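Ras-associated and pleckstrin homology domains-containing protein 1 (Homo sapiens, PDB 4GN1) mediates localized membrane signals, is implicated in regulating lamellipodial dynamics, and targets EVL and VASP to the leading edge. Local coordinates at residues I8-S13 with D33-K38; Y43-S48 with L94-Q99; D64-V69 with A238-Q243. All coordinates share one frame; numbering follows the deposited sequence.

Contact 1 (I8-S13 with D33-K38)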
loop_
_atom_site.group_PDB
_atom_site.type_symbol
_atom_site.label_atom_id
_atom_site.label_comp_id
_atom_site.label_asym_id
_atom_site.label_seq_id
_atom_site.Cartn_x
_atom_site.Cartn_y
_atom_site.Cartn_z
ATOM N N ILE A 8 2.325 11.326 -19.934
ATOM C CA ILE A 8 3.182 10.827 -18.867
ATOM C C ILE A 8 4.304 9.964 -19.443
ATOM O O ILE A 8 4.200 9.463 -20.561
ATOM C CB ILE A 8 2.376 10.012 -17.827
ATOM C CG1 ILE A 8 1.762 8.768 -18.471
ATOM C CG2 ILE A 8 1.284 10.883 -17.235
ATOM C CD1 ILE A 8 1.209 7.771 -17.483
ATOM N N ARG A 9 5.379 9.818 -18.679
ATOM C CA ARG A 9 6.457 8.901 -19.028
ATOM C C ARG A 9 6.440 7.764 -18.036
ATOM O O ARG A 9 6.418 7.992 -16.833
ATOM C CB ARG A 9 7.825 9.588 -18.995
ATOM C CG ARG A 9 8.941 8.775 -19.626
ATOM C CD ARG A 9 10.123 9.659 -19.998
ATOM N NE ARG A 9 10.959 10.006 -18.849
ATOM C CZ ARG A 9 12.064 9.339 -18.491
ATOM N NH1 ARG A 9 12.471 8.281 -19.205
ATOM N NH2 ARG A 9 12.778 9.734 -17.427
ATOM N N VAL A 10 6.461 6.545 -18.565
ATOM C CA VAL A 10 6.338 5.335 -17.761
ATOM C C VAL A 10 7.551 4.446 -17.981
ATOM O O VAL A 10 7.912 4.161 -19.131
ATOM C CB VAL A 10 5.061 4.521 -18.123
ATOM C CG1 VAL A 10 4.920 3.327 -17.211
ATOM C CG2 VAL A 10 3.813 5.366 -17.992
ATOM N N HIS A 11 8.162 4.005 -16.882
ATOM C CA HIS A 11 9.234 3.001 -16.942
ATOM C C HIS A 11 8.717 1.604 -16.980
ATOM O O HIS A 11 7.918 1.198 -16.135
ATOM C CB HIS A 11 10.248 3.202 -15.828
ATOM C CG HIS A 11 10.929 4.544 -15.895
ATOM N ND1 HIS A 11 10.319 5.692 -15.498
ATOM C CD2 HIS A 11 12.169 4.910 -16.391
ATOM C CE1 HIS A 11 11.146 6.730 -15.709
ATOM N NE2 HIS A 11 12.280 6.250 -16.254
ATOM N N MET A 12 9.143 0.868 -17.999
ATOM C CA MET A 12 8.692 -0.514 -18.180
ATOM C C MET A 12 9.551 -1.469 -17.381
ATOM O O MET A 12 10.497 -1.071 -16.667
ATOM C CB MET A 12 8.622 -0.934 -19.664
ATOM C CG MET A 12 7.935 0.077 -20.579
ATOM S SD MET A 12 6.239 0.499 -20.103
ATOM C CE MET A 12 5.280 -0.669 -21.095
ATOM N N SER A 13 9.199 -2.737 -17.505
ATOM C CA SER A 13 9.719 -3.780 -16.644
ATOM C C SER A 13 11.202 -3.998 -16.909
ATOM O O SER A 13 11.927 -4.439 -16.019
ATOM C CB SER A 13 8.926 -5.071 -16.860
ATOM O OG SER A 13 7.592 -4.784 -17.283
ATOM N N ASP A 33 -5.106 -0.419 -18.621
ATOM C CA ASP A 33 -5.683 -1.103 -19.784
ATOM C C ASP A 33 -5.022 -0.637 -21.080
ATOM O O ASP A 33 -4.756 -1.452 -21.997
ATOM C CB ASP A 33 -7.205 -1.012 -19.821
ATOM C CG ASP A 33 -7.867 -1.826 -18.715
ATOM O OD1 ASP A 33 -7.243 -2.667 -18.071
ATOM O OD2 ASP A 33 -9.050 -1.639 -18.454
ATOM N N ASN A 34 -4.710 0.654 -21.140
ATOM C CA ASN A 34 -3.977 1.207 -22.274
ATOM C C ASN A 34 -2.531 0.742 -22.318
ATOM O O ASN A 34 -2.054 0.322 -23.364
ATOM C CB ASN A 34 -4.069 2.739 -22.303
ATOM C CG ASN A 34 -5.440 3.221 -22.711
ATOM O OD1 ASN A 34 -6.231 2.462 -23.268
ATOM N ND2 ASN A 34 -5.747 4.472 -22.418
ATOM N N LEU A 35 -1.834 0.784 -21.190
ATOM C CA LEU A 35 -0.490 0.244 -21.155
ATOM C C LEU A 35 -0.437 -1.221 -21.654
ATOM O O LEU A 35 0.449 -1.592 -22.435
ATOM C CB LEU A 35 0.130 0.397 -19.766
ATOM C CG LEU A 35 0.654 1.797 -19.475
ATOM C CD1 LEU A 35 0.820 2.041 -17.974
ATOM C CD2 LEU A 35 1.956 2.013 -20.231
ATOM N N MET A 36 -1.380 -2.039 -21.206
ATOM C CA MET A 36 -1.482 -3.425 -21.684
ATOM C C MET A 36 -1.687 -3.527 -23.208
ATOM O O MET A 36 -0.918 -4.214 -23.856
ATOM C CB MET A 36 -2.504 -4.231 -20.873
ATOM C CG MET A 36 -2.091 -4.313 -19.401
ATOM S SD MET A 36 -3.062 -5.358 -18.310
ATOM C CE MET A 36 -4.513 -4.345 -17.995
ATOM N N ASP A 37 -2.639 -2.771 -23.772
ATOM C CA ASP A 37 -2.876 -2.747 -25.233
ATOM C C ASP A 37 -1.662 -2.296 -26.037
ATOM O O ASP A 37 -1.327 -2.906 -27.047
ATOM C CB ASP A 37 -4.025 -1.806 -25.636
ATOM C CG ASP A 37 -5.326 -2.143 -24.974
ATOM O OD1 ASP A 37 -5.584 -3.329 -24.694
ATOM O OD2 ASP A 37 -6.109 -1.197 -24.730
ATOM N N LYS A 38 -1.022 -1.217 -25.621
ATOM C CA LYS A 38 0.032 -0.672 -26.449
ATOM C C LYS A 38 1.336 -1.474 -26.394
ATOM O O LYS A 38 2.161 -1.389 -27.319
ATOM C CB LYS A 38 0.261 0.797 -26.140
ATOM C CG LYS A 38 -0.852 1.676 -26.673
ATOM C CD LYS A 38 -0.831 1.709 -28.195
ATOM C CE LYS A 38 -1.988 2.511 -28.794
ATOM N NZ LYS A 38 -1.840 3.974 -28.544
#
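Val10 and Met12 meet Leu35 in a sparse, wholly apolar contact between the end of strand 5-11 and the helix 28-39 that packs against it, inside the Ras-associating domain. Only 117 Å² is buried between the two segments, and no hydrogen bond crosses from one to the other. All three touching residues are nevertheless buried in the folded protein. The backbones stay well apart, with 9.2 Å between Val10 CA and Leu35 CA, so the gap is bridged by side chains alone. Leu35 does this with both branches of its fork: CD1 faces Val10 CG1 at 4.4 Å, while CD2 receives the methyl end of Met12, its CE also at 4.4 Å. Both approaches are loose van der Waals contacts between methyl groups. The Val10 side chain sets out toward the helix; that of Met12, just past the strand, starts out neither toward the helix nor away from it, and turns at chi1 (-47°) and chi2 (-57°), with chi3 at -94°, swing CE of its flexible thioether toward Leu35 CD2. Strand and helix here belong to the ubiquitin-like fold of RA domains, in which a helix lies across one face of a curved beta sheet. Leu35 is a fitting residue for the buried side of such a helix, because its branched end can touch several strands at once: it also packs on Phe85, Met20 and Leu49. Phe85 of the neighbouring strand 83-87 is shared, since Val10 and Met12 rest on it too. The compact, beta-branched Val10 suits an extended strand, whose backbone is hydrogen-bonded to Lys18 of strand 17-23.

Contact 2 (Y43-S48 with L94-Q99)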
loop_
_atom_site.group_PDB
_atom_site.type_symbol
_atom_site.label_atom_id
_atom_site.label_comp_id
_atom_site.label_asym_id
_atom_site.label_seq_id
_atom_site.Cartn_x
_atom_site.Cartn_y
_atom_site.Cartn_z
ATOM N N TYR A 43 -3.047 -9.552 -21.055
ATOM C CA TYR A 43 -3.850 -9.206 -19.884
ATOM C C TYR A 43 -3.462 -9.931 -18.596
ATOM O O TYR A 43 -2.931 -11.040 -18.619
ATOM C CB TYR A 43 -5.339 -9.436 -20.154
ATOM C CG TYR A 43 -6.196 -8.536 -19.294
ATOM C CD1 TYR A 43 -6.480 -7.228 -19.709
ATOM C CD2 TYR A 43 -6.687 -8.967 -18.046
ATOM C CE1 TYR A 43 -7.248 -6.381 -18.924
ATOM C CE2 TYR A 43 -7.457 -8.124 -17.249
ATOM C CZ TYR A 43 -7.737 -6.826 -17.695
ATOM O OH TYR A 43 -8.499 -5.950 -16.939
ATOM N N SER A 44 -3.732 -9.273 -17.475
ATOM C CA SER A 44 -3.574 -9.830 -16.139
ATOM C C SER A 44 -3.898 -8.780 -15.094
ATOM O O SER A 44 -3.518 -7.593 -15.199
ATOM C CB SER A 44 -2.170 -10.372 -15.876
ATOM O OG SER A 44 -1.988 -10.537 -14.488
ATOM N N LEU A 45 -4.592 -9.246 -14.073
ATOM C CA LEU A 45 -4.989 -8.417 -12.967
ATOM C C LEU A 45 -3.754 -7.931 -12.184
ATOM O O LEU A 45 -3.873 -6.967 -11.424
ATOM C CB LEU A 45 -5.924 -9.223 -12.049
ATOM C CG LEU A 45 -5.330 -10.211 -11.026
ATOM C CD1 LEU A 45 -6.420 -10.675 -10.082
ATOM C CD2 LEU A 45 -4.640 -11.412 -11.651
ATOM N N ASP A 46 -2.601 -8.596 -12.375
ATOM C CA ASP A 46 -1.341 -8.277 -11.678
ATOM C C ASP A 46 -0.475 -7.144 -12.259
ATOM O O ASP A 46 0.476 -6.685 -11.596
ATOM C CB ASP A 46 -0.479 -9.522 -11.521
ATOM C CG ASP A 46 -1.044 -10.496 -10.500
ATOM O OD1 ASP A 46 -1.519 -10.054 -9.421
ATOM O OD2 ASP A 46 -1.013 -11.707 -10.776
ATOM N N TRP A 47 -0.782 -6.715 -13.485
ATOM C CA TRP A 47 -0.150 -5.518 -14.037
ATOM C C TRP A 47 -0.497 -4.335 -13.195
ATOM O O TRP A 47 -1.656 -4.122 -12.853
ATOM C CB TRP A 47 -0.503 -5.300 -15.509
ATOM C CG TRP A 47 0.169 -6.346 -16.362
ATOM C CD1 TRP A 47 -0.404 -7.484 -16.910
ATOM C CD2 TRP A 47 1.590 -6.427 -16.726
ATOM N NE1 TRP A 47 0.533 -8.231 -17.591
ATOM C CE2 TRP A 47 1.742 -7.653 -17.524
ATOM C CE3 TRP A 47 2.702 -5.627 -16.502
ATOM C CZ2 TRP A 47 2.961 -8.044 -18.053
ATOM C CZ3 TRP A 47 3.931 -6.027 -17.047
ATOM C CH2 TRP A 47 4.055 -7.207 -17.806
ATOM N N SER A 48 0.517 -3.570 -12.826
ATOM C CA SER A 48 0.359 -2.533 -11.839
ATOM C C SER A 48 1.050 -1.256 -12.268
ATOM O O SER A 48 1.988 -1.265 -13.060
ATOM C CB SER A 48 0.957 -3.005 -10.511
ATOM O OG SER A 48 0.292 -4.175 -10.029
ATOM N N LEU A 94 -3.824 -10.608 -1.318
ATOM C CA LEU A 94 -4.927 -10.626 -0.370
ATOM C C LEU A 94 -6.244 -11.225 -0.903
ATOM O O LEU A 94 -6.969 -11.903 -0.173
ATOM C CB LEU A 94 -5.148 -9.197 0.140
ATOM C CG LEU A 94 -6.539 -8.807 0.610
ATOM C CD1 LEU A 94 -6.691 -9.287 2.042
ATOM C CD2 LEU A 94 -6.749 -7.307 0.536
ATOM N N PHE A 95 -6.557 -10.984 -2.163
ATOM C CA PHE A 95 -7.819 -11.455 -2.708
ATOM C C PHE A 95 -7.739 -12.865 -3.242
ATOM O O PHE A 95 -8.720 -13.595 -3.170
ATOM C CB PHE A 95 -8.309 -10.511 -3.788
ATOM C CG PHE A 95 -8.843 -9.239 -3.236
ATOM C CD1 PHE A 95 -10.196 -9.123 -2.925
ATOM C CD2 PHE A 95 -7.989 -8.190 -2.953
ATOM C CE1 PHE A 95 -10.693 -7.962 -2.377
ATOM C CE2 PHE A 95 -8.473 -7.027 -2.396
ATOM C CZ PHE A 95 -9.828 -6.913 -2.107
ATOM N N LYS A 96 -6.571 -13.221 -3.793
ATOM C CA LYS A 96 -6.284 -14.568 -4.256
ATOM C C LYS A 96 -6.297 -15.583 -3.108
ATOM O O LYS A 96 -6.799 -16.691 -3.273
ATOM C CB LYS A 96 -4.922 -14.594 -4.926
ATOM C CG LYS A 96 -4.752 -13.599 -6.061
ATOM C CD LYS A 96 -3.550 -13.982 -6.911
ATOM C CE LYS A 96 -3.027 -12.819 -7.736
ATOM N NZ LYS A 96 -1.574 -13.027 -7.971
ATOM N N ASN A 97 -5.720 -15.191 -1.963
ATOM C CA ASN A 97 -5.669 -16.018 -0.748
ATOM C C ASN A 97 -6.043 -15.290 0.563
ATOM O O ASN A 97 -5.197 -15.109 1.446
ATOM C CB ASN A 97 -4.289 -16.666 -0.622
ATOM C CG ASN A 97 -4.035 -17.705 -1.698
ATOM O OD1 ASN A 97 -4.745 -18.709 -1.799
ATOM N ND2 ASN A 97 -3.016 -17.459 -2.518
ATOM N N PRO A 98 -7.326 -14.889 0.702
ATOM C CA PRO A 98 -7.807 -14.109 1.863
ATOM C C PRO A 98 -7.660 -14.824 3.221
ATOM O O PRO A 98 -7.481 -14.171 4.263
ATOM C CB PRO A 98 -9.283 -13.883 1.531
ATOM C CG PRO A 98 -9.649 -15.012 0.621
ATOM C CD PRO A 98 -8.428 -15.209 -0.232
ATOM N N GLN A 99 -7.726 -16.154 3.206
ATOM C CA GLN A 99 -7.528 -16.949 4.421
ATOM C C GLN A 99 -6.168 -16.610 5.076
ATOM O O GLN A 99 -5.944 -16.825 6.272
ATOM C CB GLN A 99 -7.660 -18.442 4.098
ATOM C CG GLN A 99 -6.454 -19.071 3.429
ATOM C CD GLN A 99 -6.316 -18.714 1.965
ATOM O OE1 GLN A 99 -7.032 -17.855 1.443
ATOM N NE2 GLN A 99 -5.392 -19.384 1.287
#
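Asp46 and Lys96 form a salt bridge that spans the gap between the turn leading into strand 47-53 and the end of helix 93-96. Asp46 OD2 receives Lys96 NZ at 3.2 Å on its syn lone pair, and OD1 takes a weak second bond. The two side chains come from opposite directions; beyond CG the lysine chain is extended (chi2 -163°, chi3 -160°), which lets its ammonium group cover the distance. Apolar support is slight: Leu45 CD2 only grazes Lys96 CE at 4.5 Å, and the two segments bury 99 Å² in all. Asp46 belongs to a type I beta turn of the Ras-associating domain, from Ser44 to Trp47, joined by an ST turn in which Ser44 OG accepts from Asp46 N at 2.9 Å. Ser48 OG in turn donates to Asp46 O, and these two bonds help fix the backbone that carries the carboxylate. Helix 93-96 follows later in the chain, and helix 242-251 packs alongside both. The apolar side is the more enclosed: Leu45 rests on Tyr248 and Ala251 of that helix, and the buried Phe95 stacks on Tyr248. The ion pair lies at the partly exposed surface, where a long, flexible lysine is well suited and solvent would probably weaken the attraction.

Contact 3 (D64-V69 with A238-Q243)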
loop_
_atom_site.group_PDB
_atom_site.type_symbol
_atom_site.label_atom_id
_atom_site.label_comp_id
_atom_site.label_asym_id
_atom_site.label_seq_id
_atom_site.Cartn_x
_atom_site.Cartn_y
_atom_site.Cartn_z
ATOM N N ASP A 64 -6.415 0.836 -8.306
ATOM C CA ASP A 64 -6.889 0.976 -9.683
ATOM C C ASP A 64 -8.013 1.970 -9.889
ATOM O O ASP A 64 -8.239 2.460 -11.004
ATOM C CB ASP A 64 -7.270 -0.396 -10.212
ATOM C CG ASP A 64 -6.054 -1.245 -10.469
ATOM O OD1 ASP A 64 -4.951 -0.649 -10.588
ATOM O OD2 ASP A 64 -6.200 -2.491 -10.533
ATOM N N HIS A 65 -8.687 2.292 -8.801
ATOM C CA HIS A 65 -9.764 3.250 -8.815
ATOM C C HIS A 65 -9.321 4.672 -8.728
ATOM O O HIS A 65 -10.157 5.568 -8.738
ATOM C CB HIS A 65 -10.711 2.961 -7.657
ATOM C CG HIS A 65 -10.141 3.271 -6.280
ATOM N ND1 HIS A 65 -10.552 4.343 -5.534
ATOM C CD2 HIS A 65 -9.246 2.583 -5.494
ATOM C CE1 HIS A 65 -9.934 4.337 -4.353
ATOM N NE2 HIS A 65 -9.116 3.271 -4.328
ATOM N N GLU A 66 -8.020 4.900 -8.607
ATOM C CA GLU A 66 -7.525 6.234 -8.292
ATOM C C GLU A 66 -7.379 7.038 -9.565
ATOM O O GLU A 66 -6.958 6.496 -10.611
ATOM C CB GLU A 66 -6.168 6.173 -7.568
ATOM C CG GLU A 66 -6.252 5.596 -6.170
ATOM C CD GLU A 66 -4.982 5.810 -5.377
ATOM O OE1 GLU A 66 -4.746 6.976 -4.916
ATOM O OE2 GLU A 66 -4.246 4.811 -5.189
ATOM N N ASN A 67 -7.727 8.318 -9.464
ATOM C CA ASN A 67 -7.515 9.247 -10.544
ATOM C C ASN A 67 -5.998 9.497 -10.633
ATOM O O ASN A 67 -5.365 9.978 -9.685
ATOM C CB ASN A 67 -8.328 10.518 -10.279
ATOM C CG ASN A 67 -8.344 11.478 -11.459
ATOM O OD1 ASN A 67 -7.342 12.130 -11.765
ATOM N ND2 ASN A 67 -9.474 11.588 -12.110
ATOM N N LEU A 68 -5.397 9.105 -11.753
ATOM C CA LEU A 68 -3.958 9.276 -11.923
ATOM C C LEU A 68 -3.517 10.745 -11.900
ATOM O O LEU A 68 -2.606 11.134 -11.138
ATOM C CB LEU A 68 -3.460 8.589 -13.204
ATOM C CG LEU A 68 -1.931 8.646 -13.417
ATOM C CD1 LEU A 68 -1.177 8.125 -12.174
ATOM C CD2 LEU A 68 -1.510 7.912 -14.690
ATOM N N VAL A 69 -4.181 11.553 -12.720
ATOM C CA VAL A 69 -3.789 12.930 -12.893
ATOM C C VAL A 69 -3.817 13.626 -11.559
ATOM O O VAL A 69 -2.874 14.330 -11.230
ATOM C CB VAL A 69 -4.633 13.685 -13.956
ATOM C CG1 VAL A 69 -4.398 15.194 -13.881
ATOM C CG2 VAL A 69 -4.258 13.204 -15.335
ATOM N N ALA A 238 -8.612 -1.049 5.718
ATOM C CA ALA A 238 -9.106 0.012 6.594
ATOM C C ALA A 238 -9.111 1.398 5.931
ATOM O O ALA A 238 -9.905 2.259 6.315
ATOM C CB ALA A 238 -8.261 0.048 7.854
ATOM N N LYS A 239 -8.217 1.619 4.955
ATOM C CA LYS A 239 -8.245 2.869 4.184
ATOM C C LYS A 239 -9.297 2.872 3.072
ATOM O O LYS A 239 -10.103 3.811 2.975
ATOM C CB LYS A 239 -6.885 3.211 3.575
ATOM C CG LYS A 239 -6.922 4.535 2.817
ATOM C CD LYS A 239 -5.549 5.070 2.521
ATOM C CE LYS A 239 -5.637 6.288 1.627
ATOM N NZ LYS A 239 -5.989 7.545 2.336
ATOM N N TYR A 240 -9.250 1.840 2.230
ATOM C CA TYR A 240 -10.016 1.798 1.004
ATOM C C TYR A 240 -11.312 1.019 1.088
ATOM O O TYR A 240 -12.206 1.233 0.275
ATOM C CB TYR A 240 -9.153 1.262 -0.123
ATOM C CG TYR A 240 -7.967 2.158 -0.442
ATOM C CD1 TYR A 240 -8.147 3.406 -1.060
ATOM C CD2 TYR A 240 -6.665 1.754 -0.131
ATOM C CE1 TYR A 240 -7.066 4.227 -1.348
ATOM C CE2 TYR A 240 -5.582 2.560 -0.389
ATOM C CZ TYR A 240 -5.786 3.795 -1.002
ATOM O OH TYR A 240 -4.719 4.583 -1.268
ATOM N N GLY A 241 -11.403 0.091 2.041
ATOM C CA GLY A 241 -12.604 -0.748 2.214
ATOM C C GLY A 241 -13.132 -1.429 0.969
ATOM O O GLY A 241 -12.367 -1.816 0.113
ATOM N N LYS A 242 -14.454 -1.557 0.866
ATOM C CA LYS A 242 -15.135 -2.358 -0.184
ATOM C C LYS A 242 -14.640 -2.032 -1.588
ATOM O O LYS A 242 -14.634 -2.889 -2.482
ATOM C CB LYS A 242 -16.667 -2.173 -0.083
ATOM C CG LYS A 242 -17.472 -2.626 -1.304
ATOM C CD LYS A 242 -18.944 -2.845 -0.987
ATOM C CE LYS A 242 -19.698 -3.342 -2.218
ATOM N NZ LYS A 242 -21.187 -3.237 -2.092
ATOM N N GLN A 243 -14.219 -0.783 -1.766
ATOM C CA GLN A 243 -13.647 -0.320 -3.018
ATOM C C GLN A 243 -12.472 -1.197 -3.505
ATOM O O GLN A 243 -12.336 -1.418 -4.716
ATOM C CB GLN A 243 -13.238 1.148 -2.869
ATOM C CG GLN A 243 -12.592 1.772 -4.102
ATOM C CD GLN A 243 -13.547 1.899 -5.273
ATOM O OE1 GLN A 243 -13.527 1.081 -6.177
ATOM N NE2 GLN A 243 -14.380 2.913 -5.254
HETATM O O HOH W 1 -4.927 7.067 -1.906
#
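His65 is the centre of this contact, with Gln243 over one face of its imidazole and Tyr240 at its edge. The CG methylene of Gln243 stands 3.5 Å from the ring centroid, only 6° off the normal, a CH-pi contact. Tyr240 CD1 comes within 3.4 Å of His65 NE2, and the two rings are steeply inclined at 79°. A chi1 of 70° tucks the imidazole over its own backbone, with CG flanked by N and C. On the opposite face of the ring lies CG of its neighbour Glu66, so the imidazole is sandwiched between two methylenes. Farther out, a water joins the segments: it donates to Glu66 OE1 at 3.0 Å and accepts from Tyr240 OH at 2.6 Å. The carboxylate is held in turn by Glu63 N and by a salt bridge to Arg60, both at OE2, while Asn71 ND2 binds OE1. The break at Gly241, which has positive phi, separates helices 225-240 and 242-251, and Tyr240 and Gln243 on either side of it both turn toward His65. The contact thus joins the loop after strand 58-61 of the Ras-associating domain to the end of the PH domain's C-terminal helix and the start of helix 242-251. With no direct hydrogen bond between the segments, the union rests on the CH-pi contact, the oblique meeting of the rings and one water bridge; the nearby carboxylate, partly offset by Arg60, would probably disfavour ionisation of the Tyr240 hydroxyl, consistent with its donating to the water.

How the contacts relate
From the N terminus, contact 1 comes first, closing the loop from strand 5-11 through strand 17-23 to helix 28-39 within the Ras-associating domain. It is complete before contact 2 opens, yet the two touch: Met36 of the helix packs on Tyr43 and Trp47. Contact 2 closes the loop between 43-48 and 94-99, and within that span contact 3 opens at 64-69. Contact 3 closes only at 238-243, where helix 225-240 of the PH domain ends and helix 242-251 begins, so contacts 2 and 3 cross. Ile8 against Leu68 also brings contacts 1 and 3 together. Contact 1 is internal to one domain, contact 2 ties it to helix 93-96, and contact 3 joins it to the PH domain.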